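Phosphodiesterase (Salpingoeca rosetta, PDB 7D7P) is a helical protein of the phosphodiesterase family, HD clan, that holds a zinc ion and a magnesium ion side by side. Local coordinates at residues A[64-69]-A[111-116]; A[91-96]-A[143-148]; A[307-312]-A[349-354]. One frame throughout, in Å; residues are numbered along the deposited sequence.

Contact 1 (A[64-69]-A[111-116]); sequences EDLTAV and HAVMVL. With ZN (zinc ion), chain G.
L66 and V69, one turn apart on helix 63-76, both rest against V113 of helix 109-126, and this apolar trio makes the closest contacts between segments 64-69 and 111-116. V113 CG1 is the shared point, lying 4.0 Å from L66 CD2 and 4.3 Å from V69 CG1. It reaches there because it stands anti to the backbone N (chi1 179°), while CG2 lies beside that N. L66 starts from a CA-CB bond that does not face the partner helix, yet its CD2 branch bends round to meet V113, and the two side chains cross obliquely. The backbones come near here, with 7.1 Å between L66 CA and V113 CA. A short, branched valine suits backbones this close; the longer leucine suits a position that must reach across, and it also packs on W109 and R110 near the start of the partner helix.

Metal coordination belongs to another side of helix 109-126. H111 NE2 binds the zinc ion at 2.2 Å, beside H146, D147 and D260 and two waters. Its CG is anti to the backbone N (chi1 171°), which carries NE2 out to the metal. Imidazole suits this post because it offers one nitrogen to the zinc and a second to a neighbour: H111 ND1 is hydrogen-bonded to H262 NE2, a second-shell link that limits rotation of the ring.

A112 and L116 pack on L144 of helix 133-145; V115, on the zinc side with H111, touches A143, H146 and helix 245-260, so helix 109-126 is packed on several sides in this all-helical fold. With no hydrogen bond across it, the contact with helix 63-76 rests on the fit of apolar methyls, while direction is imposed at the zinc by coordination and the H262 bond.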
ATOM      1  N   GLU A  64      28.502  22.188 -18.240  1.00 24.69           N
ATOM      2  CA  GLU A  64      29.213  21.543 -19.340  1.00 28.13           C
ATOM      3  C   GLU A  64      29.108  20.026 -19.262  1.00 24.95           C
ATOM      4  O   GLU A  64      29.087  19.355 -20.299  1.00 27.67           O
ATOM      5  CB  GLU A  64      30.678  21.977 -19.346  1.00 24.49           C
ATOM      6  N   ASP A  65      29.043  19.472 -18.047  1.00 22.11           N
ATOM      7  CA  ASP A  65      28.838  18.035 -17.893  1.00 24.84           C
ATOM      8  C   ASP A  65      27.504  17.599 -18.486  1.00 19.69           C
ATOM      9  O   ASP A  65      27.421  16.557 -19.147  1.00 25.54           O
ATOM     10  CB  ASP A  65      28.907  17.648 -16.415  1.00 23.76           C
ATOM     11  CG  ASP A  65      30.327  17.554 -15.899  1.00 39.54           C
ATOM     12  OD1 ASP A  65      31.256  17.431 -16.723  1.00 47.60           O
ATOM     13  OD2 ASP A  65      30.511  17.593 -14.663  1.00 47.73           O
ATOM     14  N   LEU A  66      26.444  18.378 -18.250  1.00 19.72           N
ATOM     15  CA  LEU A  66      25.131  18.019 -18.777  1.00 20.31           C
ATOM     16  C   LEU A  66      25.118  18.055 -20.299  1.00 20.53           C
ATOM     17  O   LEU A  66      24.518  17.184 -20.939  1.00 24.69           O
ATOM     18  CB  LEU A  66      24.062  18.949 -18.206  1.00 18.39           C
ATOM     19  CG  LEU A  66      23.886  18.902 -16.685  1.00 23.90           C
ATOM     20  CD1 LEU A  66      23.050  20.080 -16.200  1.00 21.78           C
ATOM     21  CD2 LEU A  66      23.268  17.583 -16.253  1.00 19.72           C
ATOM     22  N   THR A  67      25.775  19.055 -20.895  1.00 22.07           N
ATOM     23  CA  THR A  67      25.903  19.095 -22.349  1.00 24.80           C
ATOM     24  C   THR A  67      26.576  17.831 -22.866  1.00 20.44           C
ATOM     25  O   THR A  67      26.118  17.222 -23.840  1.00 21.28           O
ATOM     26  CB  THR A  67      26.696  20.332 -22.777  1.00 21.06           C
ATOM     27  OG1 THR A  67      26.069  21.511 -22.259  1.00 21.76           O
ATOM     28  CG2 THR A  67      26.759  20.426 -24.294  1.00 21.11           C
ATOM     29  N   ALA A  68      27.660  17.412 -22.208  1.00 21.80           N
ATOM     30  CA  ALA A  68      28.379  16.219 -22.638  1.00 25.16           C
ATOM     31  C   ALA A  68      27.511  14.973 -22.511  1.00 22.80           C
ATOM     32  O   ALA A  68      27.597  14.060 -23.342  1.00 23.93           O
ATOM     33  CB  ALA A  68      29.665  16.063 -21.828  1.00 28.05           C
ATOM     34  N   VAL A  69      26.666  14.917 -21.478  1.00 18.26           N
ATOM     35  CA  VAL A  69      25.779  13.769 -21.307  1.00 20.26           C
ATOM     36  C   VAL A  69      24.787  13.684 -22.459  1.00 20.70           C
ATOM     37  O   VAL A  69      24.564  12.607 -23.027  1.00 22.37           O
ATOM     38  CB  VAL A  69      25.057  13.844 -19.948  1.00 24.44           C
ATOM     39  CG1 VAL A  69      23.965  12.788 -19.873  1.00 26.27           C
ATOM     40  CG2 VAL A  69      26.047  13.669 -18.809  1.00 26.09           C
ATOM     41  N   HIS A 111      16.000  18.497 -14.829  1.00 15.81           N
ATOM     42  CA  HIS A 111      14.943  17.492 -14.909  1.00 14.78           C
ATOM     43  C   HIS A 111      14.824  16.935 -16.324  1.00 13.31           C
ATOM     44  O   HIS A 111      14.618  15.731 -16.511  1.00 15.78           O
ATOM     45  CB  HIS A 111      13.611  18.089 -14.456  1.00 15.37           C
ATOM     46  CG  HIS A 111      12.432  17.201 -14.705  1.00 14.79           C
ATOM     47  ND1 HIS A 111      12.335  15.929 -14.184  1.00 16.79           N
ATOM     48  CD2 HIS A 111      11.298  17.400 -15.419  1.00 17.24           C
ATOM     49  CE1 HIS A 111      11.194  15.382 -14.566  1.00 14.68           C
ATOM     50  NE2 HIS A 111      10.546  16.253 -15.317  1.00 16.13           N
ATOM     51  N   ALA A 112      14.951  17.802 -17.332  1.00 10.93           N
ATOM     52  CA  ALA A 112      14.897  17.342 -18.716  1.00 17.85           C
ATOM     53  C   ALA A 112      16.023  16.361 -19.019  1.00 12.36           C
ATOM     54  O   ALA A 112      15.801  15.334 -19.672  1.00 13.97           O
ATOM     55  CB  ALA A 112      14.958  18.536 -19.669  1.00 11.92           C
ATOM     56  N   VAL A 113      17.241  16.659 -18.557  1.00 13.99           N
ATOM     57  CA  VAL A 113      18.364  15.756 -18.796  1.00 17.73           C
ATOM     58  C   VAL A 113      18.157  14.439 -18.057  1.00 13.30           C
ATOM     59  O   VAL A 113      18.502  13.365 -18.566  1.00 17.30           O
ATOM     60  CB  VAL A 113      19.689  16.432 -18.394  1.00 18.65           C
ATOM     61  CG1 VAL A 113      20.867  15.492 -18.628  1.00 15.61           C
ATOM     62  CG2 VAL A 113      19.872  17.729 -19.166  1.00 12.14           C
ATOM     63  N   MET A 114      17.587  14.503 -16.849  1.00 21.41           N
ATOM     64  CA  MET A 114      17.269  13.288 -16.104  1.00 18.03           C
ATOM     65  C   MET A 114      16.303  12.397 -16.878  1.00 16.26           C
ATOM     66  O   MET A 114      16.456  11.170 -16.896  1.00 14.13           O
ATOM     67  CB  MET A 114      16.674  13.650 -14.741  1.00 19.52           C
ATOM     68  CG  MET A 114      17.692  14.115 -13.716  1.00 22.43           C
ATOM     69  SD  MET A 114      18.642  12.742 -13.047  1.00 23.47           S
ATOM     70  CE  MET A 114      17.601  12.222 -11.681  1.00 23.65           C
ATOM     71  N   VAL A 115      15.297  12.994 -17.516  1.00 11.72           N
ATOM     72  CA  VAL A 115      14.330  12.199 -18.264  1.00 13.35           C
ATOM     73  C   VAL A 115      14.952  11.679 -19.554  1.00 13.80           C
ATOM     74  O   VAL A 115      14.666  10.556 -19.990  1.00 16.62           O
ATOM     75  CB  VAL A 115      13.055  13.024 -18.525  1.00 13.97           C
ATOM     76  CG1 VAL A 115      12.084  12.265 -19.423  1.00 15.99           C
ATOM     77  CG2 VAL A 115      12.392  13.372 -17.206  1.00 13.12           C
ATOM     78  N   LEU A 116      15.822  12.476 -20.180  1.00 15.67           N
ATOM     79  CA  LEU A 116      16.538  11.999 -21.358  1.00 18.58           C
ATOM     80  C   LEU A 116      17.425  10.809 -21.013  1.00 15.42           C
ATOM     81  O   LEU A 116      17.407   9.785 -21.704  1.00 19.68           O
ATOM     82  CB  LEU A 116      17.371  13.128 -21.969  1.00 11.44           C
ATOM     83  CG  LEU A 116      18.397  12.650 -23.004  1.00 21.71           C
ATOM     84  CD1 LEU A 116      17.701  12.105 -24.243  1.00 16.43           C
ATOM     85  CD2 LEU A 116      19.374  13.755 -23.380  1.00 19.24           C
TER
HETATM   86 ZN    ZN G 806       8.595  16.097 -16.433  1.00 22.94          ZN
HETATM   87  O   HOH W   1       6.250  16.006 -17.268  1.00 18.11           O
HETATM   88  O   HOH W   2       7.513  16.358 -14.332  1.00 18.64           O

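Contact 2 (A[91-96]-A[143-148]); sequences RKWLQK and ALSHDL. With ZN (zinc ion), chain G; MG (magnesium ion), chain H.
W93 and L94 of helix 87-99 converge on one methyl of L144, on helix 133-145. The indole meets it obliquely through its six-membered ring, W93 CH2 lying 3.8 Å from L144 CD2. L94 arrives at about a right angle to the L144 side chain, and its CD2 presses to 3.5 Å from L144 CD2, tighter than usual for two methyls. L144 also departs from a staggered torsion (chi1 -146°), consistent with close packing on several sides, for A112 and L116 touch it too.

The indole N-H points to water 3, which lies in the ring plane and accepts from W93 NE1 at 3.0 Å. That water donates to S145 OG at 2.9 Å. The short serine side chain puts its hydroxyl within reach of the water, and the same hydroxyl is also hydrogen-bonded to I141 O one turn back in the helix.

Immediately after S145 comes the histidine-aspartate pair that gives the HD clan its name. H146 NE2 binds the zinc ion at 2.2 Å; its ring occupies the crowded position between backbone N and carbonyl carbon (chi1 83°), folding back so that H146 ND1 donates to A143 O at 2.7 Å. CB of D147 lies over one face of this imidazole, toward the rim. The aspartate suits its place by having two oxygens to share: D147 OD2 takes the zinc ion at 2.2 Å and D147 OD1 the magnesium ion, also at 2.2 Å. Y101 OH is hydrogen-bonded to both L144 O and D147 N, tying L144 to the metal-binding residues that follow.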
ATOM      1  N   ARG A  91      24.303  20.814 -31.106  1.00 18.97           N
ATOM      2  CA  ARG A  91      24.713  21.610 -29.953  1.00 21.00           C
ATOM      3  C   ARG A  91      23.941  22.922 -29.880  1.00 23.61           C
ATOM      4  O   ARG A  91      23.622  23.399 -28.783  1.00 18.56           O
ATOM      5  CB  ARG A  91      26.218  21.867 -30.003  1.00 17.41           C
ATOM      6  CG  ARG A  91      27.045  20.602 -29.846  1.00 21.34           C
ATOM      7  CD  ARG A  91      28.536  20.883 -29.929  1.00 21.71           C
ATOM      8  NE  ARG A  91      29.323  19.672 -29.712  1.00 16.20           N
ATOM      9  CZ  ARG A  91      29.634  19.189 -28.513  1.00 15.74           C
ATOM     10  NH1 ARG A  91      29.225  19.816 -27.419  1.00 16.78           N
ATOM     11  NH2 ARG A  91      30.349  18.079 -28.410  1.00 18.46           N
ATOM     12  N   LYS A  92      23.636  23.523 -31.033  1.00 24.15           N
ATOM     13  CA  LYS A  92      22.822  24.735 -31.039  1.00 24.41           C
ATOM     14  C   LYS A  92      21.395  24.438 -30.590  1.00 24.36           C
ATOM     15  O   LYS A  92      20.795  25.223 -29.847  1.00 20.83           O
ATOM     16  CB  LYS A  92      22.831  25.365 -32.433  1.00 19.82           C
ATOM     17  CG  LYS A  92      22.110  26.702 -32.523  1.00 33.45           C
ATOM     18  CD  LYS A  92      22.733  27.737 -31.596  1.00 41.53           C
ATOM     19  CE  LYS A  92      24.180  28.021 -31.973  1.00 43.39           C
ATOM     20  NZ  LYS A  92      24.856  28.901 -30.977  1.00 48.03           N
ATOM     21  N   TRP A  93      20.841  23.307 -31.030  1.00 19.98           N
ATOM     22  CA  TRP A  93      19.524  22.889 -30.558  1.00 21.83           C
ATOM     23  C   TRP A  93      19.532  22.643 -29.052  1.00 17.27           C
ATOM     24  O   TRP A  93      18.623  23.083 -28.339  1.00 15.12           O
ATOM     25  CB  TRP A  93      19.079  21.639 -31.319  1.00 19.09           C
ATOM     26  CG  TRP A  93      17.862  20.966 -30.760  1.00 19.23           C
ATOM     27  CD1 TRP A  93      16.563  21.349 -30.927  1.00 21.52           C
ATOM     28  CD2 TRP A  93      17.830  19.779 -29.957  1.00 16.70           C
ATOM     29  NE1 TRP A  93      15.724  20.479 -30.273  1.00 16.37           N
ATOM     30  CE2 TRP A  93      16.477  19.507 -29.669  1.00 16.47           C
ATOM     31  CE3 TRP A  93      18.814  18.923 -29.451  1.00 17.16           C
ATOM     32  CZ2 TRP A  93      16.083  18.414 -28.897  1.00 18.03           C
ATOM     33  CZ3 TRP A  93      18.421  17.838 -28.684  1.00 15.18           C
ATOM     34  CH2 TRP A  93      17.067  17.594 -28.417  1.00 22.28           C
ATOM     35  N   LEU A  94      20.561  21.954 -28.552  1.00 17.93           N
ATOM     36  CA  LEU A  94      20.685  21.727 -27.114  1.00 22.53           C
ATOM     37  C   LEU A  94      20.686  23.041 -26.344  1.00 18.80           C
ATOM     38  O   LEU A  94      20.010  23.169 -25.316  1.00 16.87           O
ATOM     39  CB  LEU A  94      21.958  20.936 -26.816  1.00 16.10           C
ATOM     40  CG  LEU A  94      21.923  19.439 -27.108  1.00 25.48           C
ATOM     41  CD1 LEU A  94      23.283  18.807 -26.849  1.00 17.57           C
ATOM     42  CD2 LEU A  94      20.858  18.780 -26.261  1.00 20.37           C
ATOM     43  N   GLN A  95      21.445  24.027 -26.824  1.00 18.34           N
ATOM     44  CA  GLN A  95      21.476  25.331 -26.169  1.00 24.50           C
ATOM     45  C   GLN A  95      20.101  25.989 -26.179  1.00 20.46           C
ATOM     46  O   GLN A  95      19.652  26.520 -25.158  1.00 19.58           O
ATOM     47  CB  GLN A  95      22.507  26.229 -26.853  1.00 26.22           C
ATOM     48  CG  GLN A  95      22.582  27.636 -26.288  1.00 28.19           C
ATOM     49  CD  GLN A  95      23.602  28.497 -27.012  1.00 35.84           C
ATOM     50  OE1 GLN A  95      23.712  28.452 -28.238  1.00 38.49           O
ATOM     51  NE2 GLN A  95      24.364  29.276 -26.253  1.00 43.83           N
ATOM     52  N   LYS A  96      19.417  25.962 -27.326  1.00 20.08           N
ATOM     53  CA  LYS A  96      18.098  26.582 -27.406  1.00 20.00           C
ATOM     54  C   LYS A  96      17.087  25.864 -26.519  1.00 23.35           C
ATOM     55  O   LYS A  96      16.198  26.509 -25.954  1.00 21.01           O
ATOM     56  CB  LYS A  96      17.613  26.609 -28.855  1.00 19.30           C
ATOM     57  CG  LYS A  96      16.299  27.349 -29.055  1.00 35.84           C
ATOM     58  CD  LYS A  96      16.423  28.823 -28.697  1.00 39.14           C
ATOM     59  CE  LYS A  96      15.149  29.585 -29.040  1.00 37.77           C
ATOM     60  NZ  LYS A  96      15.348  31.063 -28.990  1.00 41.86           N
ATOM     61  N   ALA A 143      11.993  13.412 -24.874  1.00 18.54           N
ATOM     62  CA  ALA A 143      12.365  13.392 -23.461  1.00 20.20           C
ATOM     63  C   ALA A 143      12.977  14.719 -23.029  1.00 16.91           C
ATOM     64  O   ALA A 143      12.669  15.232 -21.946  1.00 14.06           O
ATOM     65  CB  ALA A 143      13.336  12.243 -23.188  1.00 13.51           C
ATOM     66  N   LEU A 144      13.845  15.291 -23.863  1.00 12.61           N
ATOM     67  CA  LEU A 144      14.490  16.550 -23.506  1.00 15.22           C
ATOM     68  C   LEU A 144      13.531  17.730 -23.614  1.00 13.67           C
ATOM     69  O   LEU A 144      13.710  18.737 -22.919  1.00 14.17           O
ATOM     70  CB  LEU A 144      15.708  16.776 -24.400  1.00 12.60           C
ATOM     71  CG  LEU A 144      16.930  17.483 -23.820  1.00 23.56           C
ATOM     72  CD1 LEU A 144      17.261  16.993 -22.421  1.00 20.46           C
ATOM     73  CD2 LEU A 144      18.102  17.255 -24.751  1.00 28.24           C
ATOM     74  N   SER A 145      12.510  17.619 -24.460  1.00 11.23           N
ATOM     75  CA  SER A 145      11.584  18.707 -24.741  1.00 13.42           C
ATOM     76  C   SER A 145      10.280  18.608 -23.959  1.00 15.21           C
ATOM     77  O   SER A 145       9.416  19.476 -24.116  1.00 15.54           O
ATOM     78  CB  SER A 145      11.262  18.738 -26.241  1.00 15.21           C
ATOM     79  OG  SER A 145      12.435  18.854 -27.027  1.00 20.72           O
ATOM     80  N   HIS A 146      10.119  17.583 -23.120  1.00 16.15           N
ATOM     81  CA  HIS A 146       8.791  17.236 -22.618  1.00 16.43           C
ATOM     82  C   HIS A 146       8.232  18.245 -21.620  1.00 16.53           C
ATOM     83  O   HIS A 146       7.024  18.227 -21.367  1.00 19.28           O
ATOM     84  CB  HIS A 146       8.817  15.846 -21.982  1.00 17.93           C
ATOM     85  CG  HIS A 146       9.300  15.842 -20.567  1.00 21.08           C
ATOM     86  ND1 HIS A 146      10.637  15.905 -20.238  1.00 19.43           N
ATOM     87  CD2 HIS A 146       8.626  15.793 -19.395  1.00 15.75           C
ATOM     88  CE1 HIS A 146      10.765  15.889 -18.924  1.00 18.08           C
ATOM     89  NE2 HIS A 146       9.559  15.820 -18.389  1.00 16.54           N
ATOM     90  N   ASP A 147       9.066  19.114 -21.044  1.00 13.44           N
ATOM     91  CA  ASP A 147       8.600  20.076 -20.050  1.00 14.81           C
ATOM     92  C   ASP A 147       9.022  21.499 -20.403  1.00 15.01           C
ATOM     93  O   ASP A 147       9.241  22.319 -19.510  1.00 13.74           O
ATOM     94  CB  ASP A 147       9.103  19.710 -18.654  1.00 14.67           C
ATOM     95  CG  ASP A 147       8.084  18.921 -17.851  1.00 16.73           C
ATOM     96  OD1 ASP A 147       6.881  18.978 -18.183  1.00 14.86           O
ATOM     97  OD2 ASP A 147       8.488  18.245 -16.882  1.00 17.05           O
ATOM     98  N   LEU A 148       9.132  21.803 -21.696  1.00 16.12           N
ATOM     99  CA  LEU A 148       9.631  23.105 -22.130  1.00 21.77           C
ATOM    100  C   LEU A 148       8.766  24.244 -21.598  1.00 18.97           C
ATOM    101  O   LEU A 148       7.534  24.201 -21.687  1.00 17.36           O
ATOM    102  CB  LEU A 148       9.680  23.162 -23.656  1.00 18.75           C
ATOM    103  CG  LEU A 148      10.894  22.535 -24.345  1.00 17.66           C
ATOM    104  CD1 LEU A 148      10.559  22.237 -25.794  1.00 10.70           C
ATOM    105  CD2 LEU A 148      12.098  23.458 -24.251  1.00 14.43           C
TER
HETATM  106 ZN    ZN G 806       8.595  16.097 -16.433  1.00 22.94          ZN
HETATM  107 MG    MG H 807       5.210  17.738 -17.592  1.00 21.78          MG
HETATM  108  O   HOH W   3      12.868  20.505 -29.370  1.00 15.79           O
HETATM  109  O   HOH W   4       5.059  17.028 -19.698  1.00 17.33           O
HETATM  110  O   HOH W   5       5.456  18.130 -15.376  1.00 16.88           O
HETATM  111  O   HOH W   1       6.250  16.006 -17.268  1.00 18.11           O
HETATM  112  O   HOH W   2       7.513  16.358 -14.332  1.00 18.64           O
HETATM  113  O   HOH W   6       3.940  19.335 -17.622  1.00 13.90           O

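Contact 3 (A[307-312]-A[349-354]); sequences SLAKGE and KAIAES
Two consecutive long helices, 305-330 and 336-359, run antiparallel as a helical hairpin near the C-terminal end of the chain, and segments 307-312 and 349-354 are one place where they touch. The meeting point is small: A309 CB faces the other helix and lies 4.0 Å from I351 CG2 and 4.3 Å from A352 CB. Its approach to the backbone is almost as near, at 4.2 Å from A352 N. With a single methyl on each, A309 and A352 let the helices draw together until their CA atoms are 5.8 Å apart.

I351 adds the flank. With CG1 held beside the backbone N (chi1 -62°), CG2 stands anti to that N and is the branch that rests on A309. Elsewhere I351 packs on F268 of helix 268-291. W348, a residue before the segment, packs on L308, A309 and E312, and I313 on K349 and A352, so larger side chains flank the alanine pair.

Methyl groups meeting without a hydrogen bond or salt bridge give this part of the hairpin close van der Waals packing, in which the small size of the alanines probably allows the near approach of the helices.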
ATOM      1  N   SER A 307       5.538  16.360   6.051  1.00 24.12           N
ATOM      2  CA  SER A 307       4.619  16.383   4.919  1.00 24.06           C
ATOM      3  C   SER A 307       5.253  15.756   3.686  1.00 26.96           C
ATOM      4  O   SER A 307       4.573  15.079   2.907  1.00 25.67           O
ATOM      5  CB  SER A 307       4.183  17.818   4.625  1.00 25.01           C
ATOM      6  OG  SER A 307       3.423  18.349   5.696  1.00 41.28           O
ATOM      7  N   LEU A 308       6.556  15.972   3.494  1.00 25.69           N
ATOM      8  CA  LEU A 308       7.249  15.384   2.353  1.00 25.59           C
ATOM      9  C   LEU A 308       7.202  13.863   2.411  1.00 24.19           C
ATOM     10  O   LEU A 308       6.856  13.202   1.423  1.00 26.44           O
ATOM     11  CB  LEU A 308       8.694  15.881   2.310  1.00 19.61           C
ATOM     12  CG  LEU A 308       9.523  15.449   1.101  1.00 26.86           C
ATOM     13  CD1 LEU A 308       8.935  16.026  -0.180  1.00 26.70           C
ATOM     14  CD2 LEU A 308      10.972  15.876   1.272  1.00 30.24           C
ATOM     15  N   ALA A 309       7.540  13.288   3.568  1.00 18.42           N
ATOM     16  CA  ALA A 309       7.547  11.835   3.707  1.00 19.71           C
ATOM     17  C   ALA A 309       6.152  11.252   3.528  1.00 27.53           C
ATOM     18  O   ALA A 309       5.980  10.232   2.852  1.00 28.00           O
ATOM     19  CB  ALA A 309       8.124  11.442   5.067  1.00 18.93           C
ATOM     20  N   LYS A 310       5.142  11.888   4.126  1.00 22.32           N
ATOM     21  CA  LYS A 310       3.776  11.388   4.000  1.00 19.91           C
ATOM     22  C   LYS A 310       3.301  11.434   2.552  1.00 31.01           C
ATOM     23  O   LYS A 310       2.610  10.519   2.088  1.00 26.02           O
ATOM     24  CB  LYS A 310       2.839  12.193   4.903  1.00 28.98           C
ATOM     25  N   GLY A 311       3.662  12.492   1.823  1.00 23.39           N
ATOM     26  CA  GLY A 311       3.270  12.578   0.426  1.00 17.90           C
ATOM     27  C   GLY A 311       3.972  11.550  -0.444  1.00 30.41           C
ATOM     28  O   GLY A 311       3.379  11.009  -1.382  1.00 29.14           O
ATOM     29  N   GLU A 312       5.240  11.262  -0.144  1.00 23.26           N
ATOM     30  CA  GLU A 312       5.984  10.282  -0.929  1.00 30.67           C
ATOM     31  C   GLU A 312       5.455   8.871  -0.700  1.00 29.37           C
ATOM     32  O   GLU A 312       5.382   8.070  -1.640  1.00 22.30           O
ATOM     33  CB  GLU A 312       7.472  10.354  -0.589  1.00 22.74           C
ATOM     34  CG  GLU A 312       8.214  11.481  -1.281  1.00 27.60           C
ATOM     35  CD  GLU A 312       8.248  11.315  -2.787  1.00 33.93           C
ATOM     36  OE1 GLU A 312       7.688  12.179  -3.490  1.00 41.50           O
ATOM     37  OE2 GLU A 312       8.831  10.318  -3.265  1.00 32.64           O
ATOM     38  N   LYS A 349       9.029   5.766   5.142  1.00 26.89           N
ATOM     39  CA  LYS A 349       8.224   5.311   6.271  1.00 29.17           C
ATOM     40  C   LYS A 349       8.984   5.420   7.587  1.00 27.97           C
ATOM     41  O   LYS A 349       8.374   5.664   8.633  1.00 32.30           O
ATOM     42  CB  LYS A 349       7.757   3.874   6.039  1.00 23.81           C
ATOM     43  CG  LYS A 349       6.708   3.738   4.943  1.00 25.27           C
ATOM     44  CD  LYS A 349       6.311   2.288   4.723  1.00 30.17           C
ATOM     45  CE  LYS A 349       5.632   1.706   5.951  1.00 40.87           C
ATOM     46  NZ  LYS A 349       5.218   0.293   5.732  1.00 42.47           N
ATOM     47  N   ALA A 350      10.308   5.244   7.559  1.00 29.44           N
ATOM     48  CA  ALA A 350      11.100   5.450   8.766  1.00 28.95           C
ATOM     49  C   ALA A 350      11.081   6.913   9.193  1.00 37.21           C
ATOM     50  O   ALA A 350      11.026   7.216  10.392  1.00 32.01           O
ATOM     51  CB  ALA A 350      12.534   4.973   8.543  1.00 27.11           C
ATOM     52  N   ILE A 351      11.123   7.833   8.226  1.00 28.50           N
ATOM     53  CA  ILE A 351      11.060   9.256   8.547  1.00 32.97           C
ATOM     54  C   ILE A 351       9.686   9.621   9.097  1.00 33.03           C
ATOM     55  O   ILE A 351       9.574  10.363  10.081  1.00 30.86           O
ATOM     56  CB  ILE A 351      11.412  10.098   7.307  1.00 31.10           C
ATOM     57  CG1 ILE A 351      12.843   9.802   6.856  1.00 23.25           C
ATOM     58  CG2 ILE A 351      11.223  11.585   7.591  1.00 26.38           C
ATOM     59  CD1 ILE A 351      13.206  10.434   5.531  1.00 29.03           C
ATOM     60  N   ALA A 352       8.622   9.111   8.471  1.00 28.97           N
ATOM     61  CA  ALA A 352       7.273   9.416   8.936  1.00 28.02           C
ATOM     62  C   ALA A 352       7.019   8.832  10.321  1.00 40.58           C
ATOM     63  O   ALA A 352       6.336   9.451  11.147  1.00 29.41           O
ATOM     64  CB  ALA A 352       6.243   8.895   7.936  1.00 23.80           C
ATOM     65  N   GLU A 353       7.566   7.644  10.597  1.00 34.36           N
ATOM     66  CA  GLU A 353       7.382   7.030  11.908  1.00 40.78           C
ATOM     67  C   GLU A 353       8.071   7.839  13.000  1.00 42.53           C
ATOM     68  O   GLU A 353       7.555   7.947  14.118  1.00 40.22           O
ATOM     69  CB  GLU A 353       7.903   5.593  11.896  1.00 33.13           C
ATOM     70  N   SER A 354       9.234   8.417  12.694  1.00 35.69           N
ATOM     71  CA  SER A 354       9.932   9.236  13.681  1.00 43.86           C
ATOM     72  C   SER A 354       9.126  10.481  14.034  1.00 49.92           C
ATOM     73  O   SER A 354       9.001  10.835  15.214  1.00 53.66           O
ATOM     74  CB  SER A 354      11.318   9.619  13.160  1.00 44.58           C
ATOM     75  OG  SER A 354      11.866  10.689  13.910  1.00 55.01           O
TER

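Overall arrangement
Contacts 1 and 2 are neighbours, their centres about 10 Å apart, and both reach the zinc ion. Their segments alternate along the chain, so that H111 from contact 1 and H146 and D147 from contact 2 converge on one metal, with D260 from helix 245-260 as the remaining protein ligand; H111 NE2 lies 3.3 Å from H146 NE2. Away from the ion they also touch directly, A112 CB being 3.5 Å from L144 O. Water 1, common to both, binds the zinc and magnesium ions alike. Contact 3 stands apart, its centre about 30 Å from that of contact 1 and about 35 Å from that of contact 2, on the other side of the chain's centre from contact 2.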